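Local coordinates for protein thiamine diphosphokinase (Bacteroides thetaiotaomicron, PDB 2OMK) that probably transfers pyrophosphate from ATP to thiamine, making the cofactor thiamine diphosphate, at residues A[33-38]-A[124-129]. The protein carries 1 engineered substitution. Numbering follows the deposited sequence.
Engineered in segment 33-38: Ile35 (natural residue Val).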
ATOM      1  N   GLN A  33     -17.483  -6.289 -16.064  1.00 13.21           N
ATOM      2  CA  GLN A  33     -18.796  -5.700 -16.284  1.00 12.51           C
ATOM      3  C   GLN A  33     -18.821  -4.217 -15.936  1.00 11.53           C
ATOM      4  O   GLN A  33     -19.565  -3.452 -16.537  1.00 12.05           O
ATOM      5  CB  GLN A  33     -19.858  -6.456 -15.493  1.00 12.41           C
ATOM      6  CG  GLN A  33     -20.139  -7.863 -16.039  1.00 14.57           C
ATOM      7  CD  GLN A  33     -21.095  -8.636 -15.160  1.00 17.29           C
ATOM      8  OE1 GLN A  33     -22.202  -8.997 -15.578  1.00 19.92           O
ATOM      9  NE2 GLN A  33     -20.679  -8.893 -13.931  1.00 13.25           N
ATOM     10  N   ALA A  34     -18.014  -3.822 -14.954  1.00 10.86           N
ATOM     11  CA  ALA A  34     -17.959  -2.437 -14.511  1.00 10.31           C
ATOM     12  C   ALA A  34     -16.597  -2.115 -13.919  1.00 10.63           C
ATOM     13  O   ALA A  34     -15.874  -3.011 -13.449  1.00  9.65           O
ATOM     14  CB  ALA A  34     -19.072  -2.145 -13.485  1.00 10.25           C
ATOM     15  N   ILE A  35     -16.266  -0.828 -13.948  1.00  9.70           N
ATOM     16  CA  ILE A  35     -15.025  -0.320 -13.383  1.00 10.26           C
ATOM     17  C   ILE A  35     -15.367   0.654 -12.265  1.00  9.95           C
ATOM     18  O   ILE A  35     -16.221   1.527 -12.437  1.00  9.93           O
ATOM     19  CB  ILE A  35     -14.167   0.421 -14.465  1.00  9.52           C
ATOM     20  CG1 ILE A  35     -13.775  -0.517 -15.619  1.00 11.50           C
ATOM     21  CG2 ILE A  35     -12.943   1.116 -13.820  1.00 10.59           C
ATOM     22  CD1 ILE A  35     -12.922  -1.689 -15.247  1.00 13.19           C
ATOM     23  N   ILE A  36     -14.706   0.497 -11.117  1.00  9.00           N
ATOM     24  CA  ILE A  36     -14.770   1.497 -10.063  1.00  8.20           C
ATOM     25  C   ILE A  36     -13.505   2.355 -10.126  1.00  8.66           C
ATOM     26  O   ILE A  36     -12.383   1.838 -10.039  1.00  7.69           O
ATOM     27  CB  ILE A  36     -14.892   0.844  -8.650  1.00  8.80           C
ATOM     28  CG1 ILE A  36     -16.216   0.074  -8.525  1.00  8.99           C
ATOM     29  CG2 ILE A  36     -14.774   1.909  -7.535  1.00  8.42           C
ATOM     30  CD1 ILE A  36     -16.266  -0.896  -7.323  1.00  8.35           C
ATOM     31  N   LEU A  37     -13.688   3.661 -10.283  1.00  8.45           N
ATOM     32  CA  LEU A  37     -12.579   4.597 -10.111  1.00  8.90           C
ATOM     33  C   LEU A  37     -12.553   5.093  -8.667  1.00  9.99           C
ATOM     34  O   LEU A  37     -13.382   5.924  -8.260  1.00  9.17           O
ATOM     35  CB  LEU A  37     -12.703   5.768 -11.094  1.00  9.55           C
ATOM     36  CG  LEU A  37     -11.652   6.878 -11.015  1.00 10.42           C
ATOM     37  CD1 LEU A  37     -10.241   6.357 -11.369  1.00 11.14           C
ATOM     38  CD2 LEU A  37     -12.061   8.016 -11.950  1.00 10.19           C
ATOM     39  N   ALA A  38     -11.613   4.567  -7.881  1.00  9.93           N
ATOM     40  CA  ALA A  38     -11.490   4.950  -6.467  1.00 11.27           C
ATOM     41  C   ALA A  38     -10.727   6.270  -6.310  1.00 11.82           C
ATOM     42  O   ALA A  38     -10.267   6.840  -7.302  1.00 12.50           O
ATOM     43  CB  ALA A  38     -10.843   3.815  -5.648  1.00 11.29           C
ATOM     44  N   ALA A 124     -13.542  -4.426 -11.822  1.00  9.81           N
ATOM     45  CA  ALA A 124     -12.164  -4.019 -11.554  1.00  9.40           C
ATOM     46  C   ALA A 124     -12.164  -2.640 -10.884  1.00  9.70           C
ATOM     47  O   ALA A 124     -13.003  -1.771 -11.186  1.00  9.73           O
ATOM     48  CB  ALA A 124     -11.321  -4.015 -12.839  1.00  9.76           C
ATOM     49  N   ILE A 125     -11.221  -2.451  -9.970  1.00  7.73           N
ATOM     50  CA  ILE A 125     -11.027  -1.182  -9.303  1.00  7.84           C
ATOM     51  C   ILE A 125      -9.720  -0.595  -9.810  1.00  7.32           C
ATOM     52  O   ILE A 125      -8.687  -1.272  -9.830  1.00  8.52           O
ATOM     53  CB  ILE A 125     -10.971  -1.353  -7.764  1.00  6.61           C
ATOM     54  CG1 ILE A 125     -12.247  -2.062  -7.268  1.00  7.03           C
ATOM     55  CG2 ILE A 125     -10.780   0.011  -7.071  1.00  7.36           C
ATOM     56  CD1 ILE A 125     -12.216  -2.461  -5.794  1.00  8.98           C
ATOM     57  N   VAL A 126      -9.784   0.657 -10.245  1.00  7.37           N
ATOM     58  CA  VAL A 126      -8.592   1.404 -10.630  1.00  7.57           C
ATOM     59  C   VAL A 126      -8.494   2.657  -9.770  1.00  8.12           C
ATOM     60  O   VAL A 126      -9.484   3.098  -9.173  1.00  8.74           O
ATOM     61  CB  VAL A 126      -8.572   1.763 -12.145  1.00  6.84           C
ATOM     62  CG1 VAL A 126      -8.522   0.493 -13.009  1.00  6.98           C
ATOM     63  CG2 VAL A 126      -9.766   2.643 -12.519  1.00  7.71           C
ATOM     64  N   GLY A 127      -7.292   3.220  -9.700  1.00  9.14           N
ATOM     65  CA  GLY A 127      -7.035   4.399  -8.886  1.00  8.79           C
ATOM     66  C   GLY A 127      -7.222   4.205  -7.390  1.00 10.09           C
ATOM     67  O   GLY A 127      -7.569   5.154  -6.696  1.00 10.99           O
ATOM     68  N   ALA A 128      -7.007   2.985  -6.887  1.00  9.39           N
ATOM     69  CA  ALA A 128      -7.255   2.680  -5.463  1.00 10.37           C
ATOM     70  C   ALA A 128      -6.078   3.023  -4.540  1.00 10.03           C
ATOM     71  O   ALA A 128      -6.229   3.081  -3.315  1.00 10.84           O
ATOM     72  CB  ALA A 128      -7.656   1.200  -5.289  1.00 10.37           C
ATOM     73  N   THR A 129      -4.904   3.239  -5.126  1.00  9.83           N
ATOM     74  CA  THR A 129      -3.685   3.423  -4.338  1.00 11.02           C
ATOM     75  C   THR A 129      -2.946   4.709  -4.733  1.00 11.27           C
ATOM     76  O   THR A 129      -3.310   5.373  -5.702  1.00 11.01           O
ATOM     77  CB  THR A 129      -2.716   2.216  -4.506  1.00 10.13           C
ATOM     78  OG1 THR A 129      -2.193   2.210  -5.843  1.00  9.87           O
ATOM     79  CG2 THR A 129      -3.443   0.873  -4.245  1.00 12.32           C
TER
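Strand 34-37 and the 124-126 part of strand 122-126 run parallel, their axes 4.7 Å apart and twisted by 28°. Four backbone hydrogen bonds join them: Ala124 N to Ala34 O, Ile36 N to Ala124 O (the shortest, 2.8 Å), Val126 N to Ile36 O and Ala38 N to Val126 O. On the face carrying Ile35, Ala124, Leu37 and Val126, Val126 CG2 is the shared contact, 3.8 Å from Ile35 CG2 and 3.9 Å from Leu37 CD1. Ile35 is an engineered replacement for valine; its CD1 reaches across to lie 3.7 Å from Ala124 CB, whose small methyl leaves it room. These are neighbouring central strands of the parallel, Rossmann-like part of a larger mixed sheet. On the other face Ile36 and Ile125 run alongside each other, Ile125 CG1 4.2 Å from Ile36 CB and equally near Ile36 CD1; branched aliphatics suit this face, buried against helix 107-117. Ile125 CG2, anti to the backbone N, sits 4.1 Å from Ala38 CB, a small methyl that also packs on Ala128. Cutting Ile125 back to an alanine is likely to leave a gap beside Ile36 CD1 and Ala38 CB. Gly127 takes a positive phi (64°), which favours glycine, with little room for a CB beside Leu37 CD1.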